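Local atomic coordinates of putative membrane protein (Yersinia pestis CO92, PDB entry 5TF3), a protein that is of unknown function, belongs to the DUF1198 family and is named as a putative membrane protein. Residues Glu50-His62 and Gln84-Ala97. Numbering follows the deposited sequence. Where two conformers were deposited one is given.
Sequences EVRKAAYLVFIYH and QISPILAAEHTDAA
Y56 and H93 stack face to face, with ring centroids 3.7 Å apart and planes 11° from parallel. With CG beside its backbone N (chi1 -70°), Y56 sends its ring toward H93, and chi2 turns the ring face to the imidazole. Y56 CB sits over the H93 face, a CH-pi contact. A90 N, at the N-cap of helix 91-100, donates to H93 ND1 at 2.9 Å, tilted from the ring plane, and helps fix its rotation.

Y56 OH donates to S86 O at 2.6 Å, on an in-plane lone pair. K53 NZ forms a salt bridge with the syn side of E92 OE1 at 2.9 Å. R52 NH2 makes a weak bond to Q84 O, and a water links it to S86 N. S86 OG accepts from I88 N in an ST turn.

Among apolar side chains, I85 CD1 meets A55 CB at 3.6 Å, and I85 CG2 lies against Y56 CZ at 3.5 Å. I60 CD1 reaches L89 CD1 and T94 CG2, while I60 CG2 meets A97 CB. L57 CD2 rests on A96 and A97.

Helix 108-122 packs against L89 and T94. The axes of 50-62 and 91-97 cross at -69°, a helix-helix crossing extended by the preceding loop in an all-alpha fold.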
loop_
_atom_site.group_PDB
_atom_site.type_symbol
_atom_site.label_atom_id
_atom_site.label_comp_id
_atom_site.label_asym_id
_atom_site.label_seq_id
_atom_site.Cartn_x
_atom_site.Cartn_y
_atom_site.Cartn_z
ATOM N N GLU A 50 9.982 4.648 -5.907
ATOM C CA GLU A 50 8.581 4.722 -6.308
ATOM C C GLU A 50 7.867 3.392 -6.096
ATOM O O GLU A 50 6.655 3.369 -5.849
ATOM C CB GLU A 50 8.475 5.159 -7.770
ATOM C CG GLU A 50 7.058 5.505 -8.223
ATOM C CD GLU A 50 6.547 6.811 -7.626
ATOM O OE1 GLU A 50 7.369 7.592 -7.099
ATOM O OE2 GLU A 50 5.323 7.056 -7.683
ATOM N N VAL A 51 8.598 2.282 -6.199
ATOM C CA VAL A 51 8.027 0.977 -5.900
ATOM C C VAL A 51 7.746 0.850 -4.407
ATOM O O VAL A 51 6.738 0.255 -3.998
ATOM C CB VAL A 51 8.973 -0.125 -6.409
ATOM C CG1 VAL A 51 8.448 -1.499 -6.053
ATOM C CG2 VAL A 51 9.173 0.017 -7.918
ATOM N N ARG A 52 8.617 1.412 -3.568
ATOM C CA ARG A 52 8.399 1.335 -2.128
ATOM C C ARG A 52 7.150 2.109 -1.721
ATOM O O ARG A 52 6.408 1.674 -0.833
ATOM C CB ARG A 52 9.635 1.839 -1.382
ATOM C CG ARG A 52 10.897 1.034 -1.704
ATOM C CD ARG A 52 12.159 1.627 -1.079
ATOM N NE ARG A 52 12.458 1.046 0.227
ATOM C CZ ARG A 52 12.303 1.679 1.386
ATOM N NH1 ARG A 52 11.857 2.931 1.404
ATOM N NH2 ARG A 52 12.604 1.063 2.524
ATOM N N LYS A 53 6.891 3.248 -2.367
ATOM C CA LYS A 53 5.636 3.954 -2.137
ATOM C C LYS A 53 4.441 3.060 -2.448
ATOM O O LYS A 53 3.443 3.062 -1.719
ATOM C CB LYS A 53 5.591 5.224 -2.988
ATOM C CG LYS A 53 6.582 6.295 -2.560
ATOM C CD LYS A 53 5.874 7.447 -1.848
ATOM C CE LYS A 53 6.819 8.616 -1.560
ATOM N NZ LYS A 53 7.595 8.456 -0.285
ATOM N N ALA A 54 4.535 2.277 -3.525
ATOM C CA ALA A 54 3.442 1.386 -3.893
ATOM C C ALA A 54 3.210 0.320 -2.832
ATOM O O ALA A 54 2.084 -0.166 -2.678
ATOM C CB ALA A 54 3.733 0.744 -5.249
ATOM N N ALA A 55 4.253 -0.052 -2.091
ATOM C CA ALA A 55 4.082 -1.014 -1.007
ATOM C C ALA A 55 3.101 -0.494 0.032
ATOM O O ALA A 55 2.310 -1.259 0.589
ATOM C CB ALA A 55 5.425 -1.329 -0.357
ATOM N N TYR A 56 3.109 0.814 0.282
ATOM C CA TYR A 56 2.175 1.361 1.254
ATOM C C TYR A 56 0.740 1.362 0.742
ATOM O O TYR A 56 -0.194 1.298 1.548
ATOM C CB TYR A 56 2.608 2.775 1.648
ATOM C CG TYR A 56 3.866 2.787 2.479
ATOM C CD1 TYR A 56 3.838 2.449 3.828
ATOM C CD2 TYR A 56 5.084 3.132 1.916
ATOM C CE1 TYR A 56 4.999 2.467 4.597
ATOM C CE2 TYR A 56 6.239 3.154 2.670
ATOM C CZ TYR A 56 6.193 2.820 4.007
ATOM O OH TYR A 56 7.354 2.846 4.740
ATOM N N LEU A 57 0.533 1.459 -0.579
ATOM C CA LEU A 57 -0.823 1.342 -1.115
ATOM C C LEU A 57 -1.347 -0.079 -0.972
ATOM O O LEU A 57 -2.536 -0.284 -0.690
ATOM C CB LEU A 57 -0.871 1.758 -2.591
ATOM C CG LEU A 57 -0.901 3.251 -2.902
ATOM C CD1 LEU A 57 -0.950 3.427 -4.392
ATOM C CD2 LEU A 57 -2.092 3.907 -2.252
ATOM N N VAL A 58 -0.483 -1.067 -1.220
ATOM C CA VAL A 58 -0.824 -2.467 -0.958
ATOM C C VAL A 58 -1.258 -2.646 0.493
ATOM O O VAL A 58 -2.301 -3.249 0.783
ATOM C CB VAL A 58 0.375 -3.368 -1.309
ATOM C CG1 VAL A 58 0.107 -4.820 -0.927
ATOM C CG2 VAL A 58 0.679 -3.268 -2.809
ATOM N N PHE A 59 -0.471 -2.114 1.429
ATOM C CA PHE A 59 -0.829 -2.188 2.844
ATOM C C PHE A 59 -2.197 -1.557 3.108
ATOM O O PHE A 59 -3.071 -2.178 3.719
ATOM C CB PHE A 59 0.261 -1.497 3.676
ATOM C CG PHE A 59 -0.064 -1.365 5.140
ATOM C CD1 PHE A 59 -0.744 -0.248 5.623
ATOM C CD2 PHE A 59 0.342 -2.340 6.042
ATOM C CE1 PHE A 59 -1.052 -0.124 6.968
ATOM C CE2 PHE A 59 0.056 -2.224 7.395
ATOM C CZ PHE A 59 -0.651 -1.105 7.863
ATOM N N ILE A 60 -2.399 -0.317 2.656
ATOM C CA ILE A 60 -3.669 0.368 2.912
ATOM C C ILE A 60 -4.835 -0.411 2.320
ATOM O O ILE A 60 -5.878 -0.579 2.963
ATOM C CB ILE A 60 -3.624 1.805 2.365
ATOM C CG1 ILE A 60 -2.707 2.681 3.234
ATOM C CG2 ILE A 60 -5.062 2.370 2.244
ATOM C CD1 ILE A 60 -2.420 4.065 2.658
ATOM N N TYR A 61 -4.670 -0.924 1.098
ATOM C CA TYR A 61 -5.754 -1.670 0.461
ATOM C C TYR A 61 -6.130 -2.896 1.276
ATOM O O TYR A 61 -7.308 -3.125 1.568
ATOM C CB TYR A 61 -5.372 -2.074 -0.970
ATOM C CG TYR A 61 -6.427 -2.965 -1.617
ATOM C CD1 TYR A 61 -7.613 -2.422 -2.127
ATOM C CD2 TYR A 61 -6.257 -4.347 -1.683
ATOM C CE1 TYR A 61 -8.593 -3.234 -2.696
ATOM C CE2 TYR A 61 -7.235 -5.170 -2.256
ATOM C CZ TYR A 61 -8.393 -4.607 -2.756
ATOM O OH TYR A 61 -9.353 -5.420 -3.314
ATOM N N HIS A 62 -5.145 -3.706 1.653
ATOM C CA HIS A 62 -5.474 -4.948 2.344
ATOM C C HIS A 62 -5.869 -4.731 3.802
ATOM O O HIS A 62 -6.514 -5.610 4.381
ATOM C CB HIS A 62 -4.310 -5.941 2.218
ATOM C CG HIS A 62 -4.183 -6.484 0.833
ATOM N ND1 HIS A 62 -5.081 -7.392 0.311
ATOM C CD2 HIS A 62 -3.339 -6.168 -0.176
ATOM C CE1 HIS A 62 -4.758 -7.657 -0.942
ATOM N NE2 HIS A 62 -3.709 -6.920 -1.266
ATOM N N GLN A 84 12.088 -4.705 4.629
ATOM C CA GLN A 84 12.958 -3.591 5.018
ATOM C C GLN A 84 12.324 -2.252 4.679
ATOM O O GLN A 84 13.013 -1.300 4.307
ATOM C CB GLN A 84 14.339 -3.690 4.365
ATOM C CG GLN A 84 14.949 -5.072 4.424
ATOM C CD GLN A 84 15.314 -5.470 5.832
ATOM O OE1 GLN A 84 16.283 -4.964 6.404
ATOM N NE2 GLN A 84 14.533 -6.374 6.408
ATOM N N ILE A 85 11.003 -2.190 4.768
ATOM C CA ILE A 85 10.237 -0.971 4.550
ATOM C C ILE A 85 9.724 -0.501 5.905
ATOM O O ILE A 85 9.194 -1.305 6.682
ATOM C CB ILE A 85 9.080 -1.222 3.568
ATOM C CG1 ILE A 85 9.641 -1.504 2.175
ATOM C CG2 ILE A 85 8.144 -0.035 3.519
ATOM C CD1 ILE A 85 8.598 -1.900 1.215
ATOM N N SER A 86 9.890 0.785 6.193
ATOM C CA SER A 86 9.447 1.312 7.480
ATOM C C SER A 86 7.963 1.017 7.682
ATOM O O SER A 86 7.158 1.274 6.778
ATOM C CB SER A 86 9.681 2.817 7.573
ATOM O OG SER A 86 9.025 3.331 8.720
ATOM N N PRO A 87 7.562 0.475 8.833
ATOM C CA PRO A 87 6.134 0.272 9.092
ATOM C C PRO A 87 5.400 1.553 9.468
ATOM O O PRO A 87 4.191 1.507 9.715
ATOM C CB PRO A 87 6.143 -0.719 10.269
ATOM C CG PRO A 87 7.394 -0.371 11.012
ATOM C CD PRO A 87 8.399 0.091 9.983
ATOM N N ILE A 88 6.085 2.696 9.529
ATOM C CA ILE A 88 5.403 3.945 9.843
ATOM C C ILE A 88 4.586 4.383 8.637
ATOM O O ILE A 88 5.086 4.435 7.507
ATOM C CB ILE A 88 6.410 5.023 10.266
ATOM C CG1 ILE A 88 7.118 4.624 11.560
ATOM C CG2 ILE A 88 5.708 6.364 10.460
ATOM C CD1 ILE A 88 8.129 5.648 12.016
ATOM N N LEU A 89 3.312 4.670 8.863
ATOM C CA LEU A 89 2.404 5.078 7.801
ATOM C C LEU A 89 2.240 6.593 7.861
ATOM O O LEU A 89 1.900 7.146 8.915
ATOM C CB LEU A 89 1.056 4.365 7.936
ATOM C CG LEU A 89 0.053 4.598 6.811
ATOM C CD1 LEU A 89 0.510 3.908 5.539
ATOM C CD2 LEU A 89 -1.353 4.166 7.203
ATOM N N ALA A 90 2.523 7.263 6.748
ATOM C CA ALA A 90 2.589 8.716 6.714
ATOM C C ALA A 90 1.430 9.283 5.904
ATOM O O ALA A 90 0.764 8.570 5.152
ATOM C CB ALA A 90 3.924 9.189 6.130
ATOM N N ALA A 91 1.209 10.592 6.067
ATOM C CA ALA A 91 0.058 11.257 5.457
ATOM C C ALA A 91 0.086 11.168 3.941
ATOM O O ALA A 91 -0.970 11.167 3.297
ATOM C CB ALA A 91 0.008 12.728 5.873
ATOM N N GLU A 92 1.273 11.128 3.345
ATOM C CA GLU A 92 1.310 11.068 1.896
ATOM C C GLU A 92 0.836 9.712 1.385
ATOM O O GLU A 92 0.354 9.620 0.251
ATOM C CB GLU A 92 2.717 11.374 1.404
ATOM C CG GLU A 92 3.791 10.633 2.149
ATOM C CD GLU A 92 4.958 10.307 1.244
ATOM O OE1 GLU A 92 5.935 9.686 1.722
ATOM O OE2 GLU A 92 4.890 10.665 0.043
ATOM N N HIS A 93 0.948 8.661 2.210
ATOM C CA HIS A 93 0.470 7.339 1.801
ATOM C C HIS A 93 -1.052 7.314 1.722
ATOM O O HIS A 93 -1.626 6.819 0.745
ATOM C CB HIS A 93 0.967 6.274 2.779
ATOM C CG HIS A 93 2.455 6.236 2.923
ATOM N ND1 HIS A 93 3.084 6.059 4.139
ATOM C CD2 HIS A 93 3.440 6.370 2.003
ATOM C CE1 HIS A 93 4.393 6.083 3.961
ATOM N NE2 HIS A 93 4.634 6.265 2.672
ATOM N N THR A 94 -1.725 7.879 2.731
ATOM C CA THR A 94 -3.183 7.850 2.737
ATOM C C THR A 94 -3.758 8.855 1.749
ATOM O O THR A 94 -4.831 8.624 1.181
ATOM C CB THR A 94 -3.711 8.107 4.155
ATOM O OG1 THR A 94 -2.991 9.193 4.743
ATOM C CG2 THR A 94 -3.539 6.842 5.026
ATOM N N ASP A 95 -3.064 9.967 1.517
ATOM C CA ASP A 95 -3.531 10.893 0.494
ATOM C C ASP A 95 -3.476 10.245 -0.886
ATOM O O ASP A 95 -4.405 10.404 -1.687
ATOM C CB ASP A 95 -2.707 12.174 0.532
ATOM C CG ASP A 95 -3.100 13.100 1.693
ATOM O OD1 ASP A 95 -4.220 12.979 2.241
ATOM O OD2 ASP A 95 -2.285 13.961 2.062
ATOM N N ALA A 96 -2.399 9.501 -1.171
ATOM C CA ALA A 96 -2.306 8.741 -2.417
ATOM C C ALA A 96 -3.411 7.698 -2.515
ATOM O O ALA A 96 -3.932 7.429 -3.602
ATOM C CB ALA A 96 -0.939 8.058 -2.519
ATOM N N ALA A 97 -3.760 7.080 -1.391
ATOM C CA ALA A 97 -4.895 6.170 -1.384
ATOM C C ALA A 97 -6.179 6.882 -1.794
ATOM O O ALA A 97 -6.996 6.320 -2.532
ATOM C CB ALA A 97 -5.050 5.548 -0.000
HETATM O O HOH W 1 11.392 2.449 4.400
#